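PDB 6ZM8: muramidase from Sodiomyces alcalophilus, which probably hydrolyses the glycosidic bonds between sugars of bacterial peptidoglycan, as a fungal lysozyme of glycoside hydrolase family 25. Local coordinates for residues Pro3-Ser8 and Arg25-Lys30. Sequence-based numbering, arbitrary orientation.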
loop_
_atom_site.group_PDB
_atom_site.type_symbol
_atom_site.label_atom_id
_atom_site.label_comp_id
_atom_site.label_asym_id
_atom_site.label_seq_id
_atom_site.Cartn_x
_atom_site.Cartn_y
_atom_site.Cartn_z
ATOM N N PRO A 3 11.365 -2.298 -10.932
ATOM C CA PRO A 3 10.974 -3.406 -10.063
ATOM C C PRO A 3 11.026 -3.037 -8.585
ATOM O O PRO A 3 11.928 -2.324 -8.136
ATOM C CB PRO A 3 12.025 -4.508 -10.360
ATOM C CG PRO A 3 13.067 -3.858 -11.170
ATOM C CD PRO A 3 12.736 -2.479 -11.441
ATOM N N GLY A 4 10.113 -3.640 -7.836
ATOM C CA GLY A 4 10.177 -3.610 -6.394
ATOM C C GLY A 4 9.343 -4.757 -5.836
ATOM O O GLY A 4 8.983 -5.693 -6.538
ATOM N N PHE A 5 9.058 -4.683 -4.526
ATOM C CA PHE A 5 8.471 -5.837 -3.858
ATOM C C PHE A 5 7.782 -5.372 -2.569
ATOM O O PHE A 5 7.804 -4.195 -2.221
ATOM C CB PHE A 5 9.513 -6.964 -3.643
ATOM C CG PHE A 5 10.613 -6.724 -2.640
ATOM C CD1 PHE A 5 11.643 -5.809 -2.866
ATOM C CD2 PHE A 5 10.661 -7.474 -1.477
ATOM C CE1 PHE A 5 12.686 -5.664 -1.970
ATOM C CE2 PHE A 5 11.712 -7.350 -0.574
ATOM C CZ PHE A 5 12.734 -6.453 -0.836
ATOM N N ASP A 6 7.148 -6.322 -1.883
ATOM C CA ASP A 6 6.555 -6.016 -0.587
ATOM C C ASP A 6 6.628 -7.254 0.298
ATOM O O ASP A 6 6.673 -8.391 -0.170
ATOM C CB ASP A 6 5.110 -5.469 -0.693
ATOM C CG ASP A 6 4.155 -6.443 -1.348
ATOM O OD1 ASP A 6 3.693 -7.369 -0.623
ATOM O OD2 ASP A 6 3.891 -6.299 -2.565
ATOM N N ILE A 7 6.681 -6.964 1.589
ATOM C CA ILE A 7 6.897 -7.960 2.646
ATOM C C ILE A 7 6.082 -7.579 3.880
ATOM O O ILE A 7 5.666 -6.432 4.083
ATOM C CB ILE A 7 8.394 -8.083 3.002
ATOM C CG1 ILE A 7 8.959 -6.735 3.494
ATOM C CG2 ILE A 7 9.190 -8.657 1.833
ATOM C CD1 ILE A 7 10.461 -6.742 3.708
ATOM N N SER A 8 5.915 -8.593 4.724
ATOM C CA SER A 8 5.250 -8.459 6.018
ATOM C C SER A 8 5.961 -9.360 7.009
ATOM O O SER A 8 7.008 -9.960 6.711
ATOM C CB SER A 8 3.782 -8.834 5.921
ATOM O OG SER A 8 3.654 -10.234 5.740
ATOM N N ARG A 25 14.194 -1.662 -6.442
ATOM C CA ARG A 25 14.500 -0.301 -6.025
ATOM C C ARG A 25 13.536 0.260 -4.981
ATOM O O ARG A 25 13.843 1.285 -4.367
ATOM C CB ARG A 25 14.585 0.643 -7.230
ATOM C CG ARG A 25 15.740 0.294 -8.176
ATOM C CD ARG A 25 17.095 0.664 -7.577
ATOM N NE ARG A 25 18.220 0.312 -8.450
ATOM C CZ ARG A 25 18.901 -0.818 -8.402
ATOM N NH1 ARG A 25 18.542 -1.808 -7.598
ATOM N NH2 ARG A 25 19.960 -0.953 -9.189
ATOM N N PHE A 26 12.385 -0.386 -4.801
ATOM C CA PHE A 26 11.449 0.061 -3.771
ATOM C C PHE A 26 10.860 -1.170 -3.084
ATOM O O PHE A 26 10.816 -2.262 -3.642
ATOM C CB PHE A 26 10.345 0.969 -4.347
ATOM C CG PHE A 26 9.401 0.258 -5.286
ATOM C CD1 PHE A 26 8.254 -0.371 -4.800
ATOM C CD2 PHE A 26 9.695 0.161 -6.656
ATOM C CE1 PHE A 26 7.423 -1.081 -5.660
ATOM C CE2 PHE A 26 8.868 -0.550 -7.503
ATOM C CZ PHE A 26 7.738 -1.162 -7.019
ATOM N N VAL A 27 10.373 -0.913 -1.869
ATOM C CA VAL A 27 9.731 -1.969 -1.078
ATOM C C VAL A 27 8.633 -1.320 -0.229
ATOM O O VAL A 27 8.837 -0.267 0.353
ATOM C CB VAL A 27 10.765 -2.743 -0.247
ATOM C CG1 VAL A 27 11.482 -1.853 0.765
ATOM C CG2 VAL A 27 10.133 -3.964 0.442
ATOM N N TYR A 28 7.501 -2.021 -0.146
ATOM C CA TYR A 28 6.444 -1.723 0.825
ATOM C C TYR A 28 6.460 -2.786 1.915
ATOM O O TYR A 28 6.632 -3.972 1.647
ATOM C CB TYR A 28 5.051 -1.656 0.165
ATOM C CG TYR A 28 4.624 -0.272 -0.248
ATOM C CD1 TYR A 28 4.265 0.659 0.711
ATOM C CD2 TYR A 28 4.560 0.106 -1.584
ATOM C CE1 TYR A 28 3.844 1.946 0.367
ATOM C CE2 TYR A 28 4.132 1.392 -1.950
ATOM C CZ TYR A 28 3.781 2.306 -0.966
ATOM O OH TYR A 28 3.394 3.556 -1.380
ATOM N N ILE A 29 6.236 -2.329 3.151
ATOM C CA ILE A 29 6.441 -3.155 4.342
ATOM C C ILE A 29 5.213 -3.021 5.230
ATOM O O ILE A 29 4.800 -1.912 5.571
ATOM C CB ILE A 29 7.700 -2.693 5.096
ATOM C CG1 ILE A 29 8.931 -2.793 4.189
ATOM C CG2 ILE A 29 7.893 -3.511 6.369
ATOM C CD1 ILE A 29 10.158 -2.077 4.739
ATOM N N LYS A 30 4.631 -4.150 5.653
ATOM C CA LYS A 30 3.446 -4.059 6.501
ATOM C C LYS A 30 3.805 -3.431 7.836
ATOM O O LYS A 30 4.735 -3.890 8.535
ATOM C CB LYS A 30 2.849 -5.431 6.770
ATOM C CG LYS A 30 1.526 -5.344 7.547
ATOM C CD LYS A 30 0.807 -6.667 7.633
ATOM C CE LYS A 30 -0.457 -6.558 8.477
ATOM N NZ LYS A 30 -1.181 -7.830 8.501
#
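The ring of Phe26 lies across the backbone of Gly4, whose CA sits 3.5 Å from the ring centroid in a CH-pi contact over the face, offset toward the rim. On the other side of the sheet Val27 CG2 stands over the centre of the Phe5 ring, 3.7 Å from its centroid and 8° off the normal. Ile7 and Ile29 continue that row side by side, with their CG1 atoms 4.0 Å apart. A chi1 of 67° puts Phe26 CG between its backbone N and carbonyl carbon, and the ring reaches over to the neighbouring strand. An alanine in place of this phenylalanine would probably leave Gly4 CA without its aromatic cover and open a gap beside Asn192 and Phe194. The axes of segments 3-7 and 26-30 run parallel and come within 4.6 Å, joined by backbone hydrogen bonds. Phe5 N donates to Phe26 O and Ile7 N to Tyr28 O, while Phe5 O accepts from Tyr28 N (3.0 Å) and Ile7 O from Lys30 N. Asp6 and Tyr28 lie on the same side of the sheet as Phe26, CB to CB at 3.9 Å; Asp6 OD2 is held by Asn192 and Gln180, Tyr28 OH by Pro91 O. The pair belongs to a beta-alpha-beta unit of the TIM-barrel-like family fold, linked through helix 16-22. Helix 42-51 packs on Val27, Ile7 and Ile29, and strands 190-194 and 55-61 extend the sheet beyond 3-7 and 26-30 respectively.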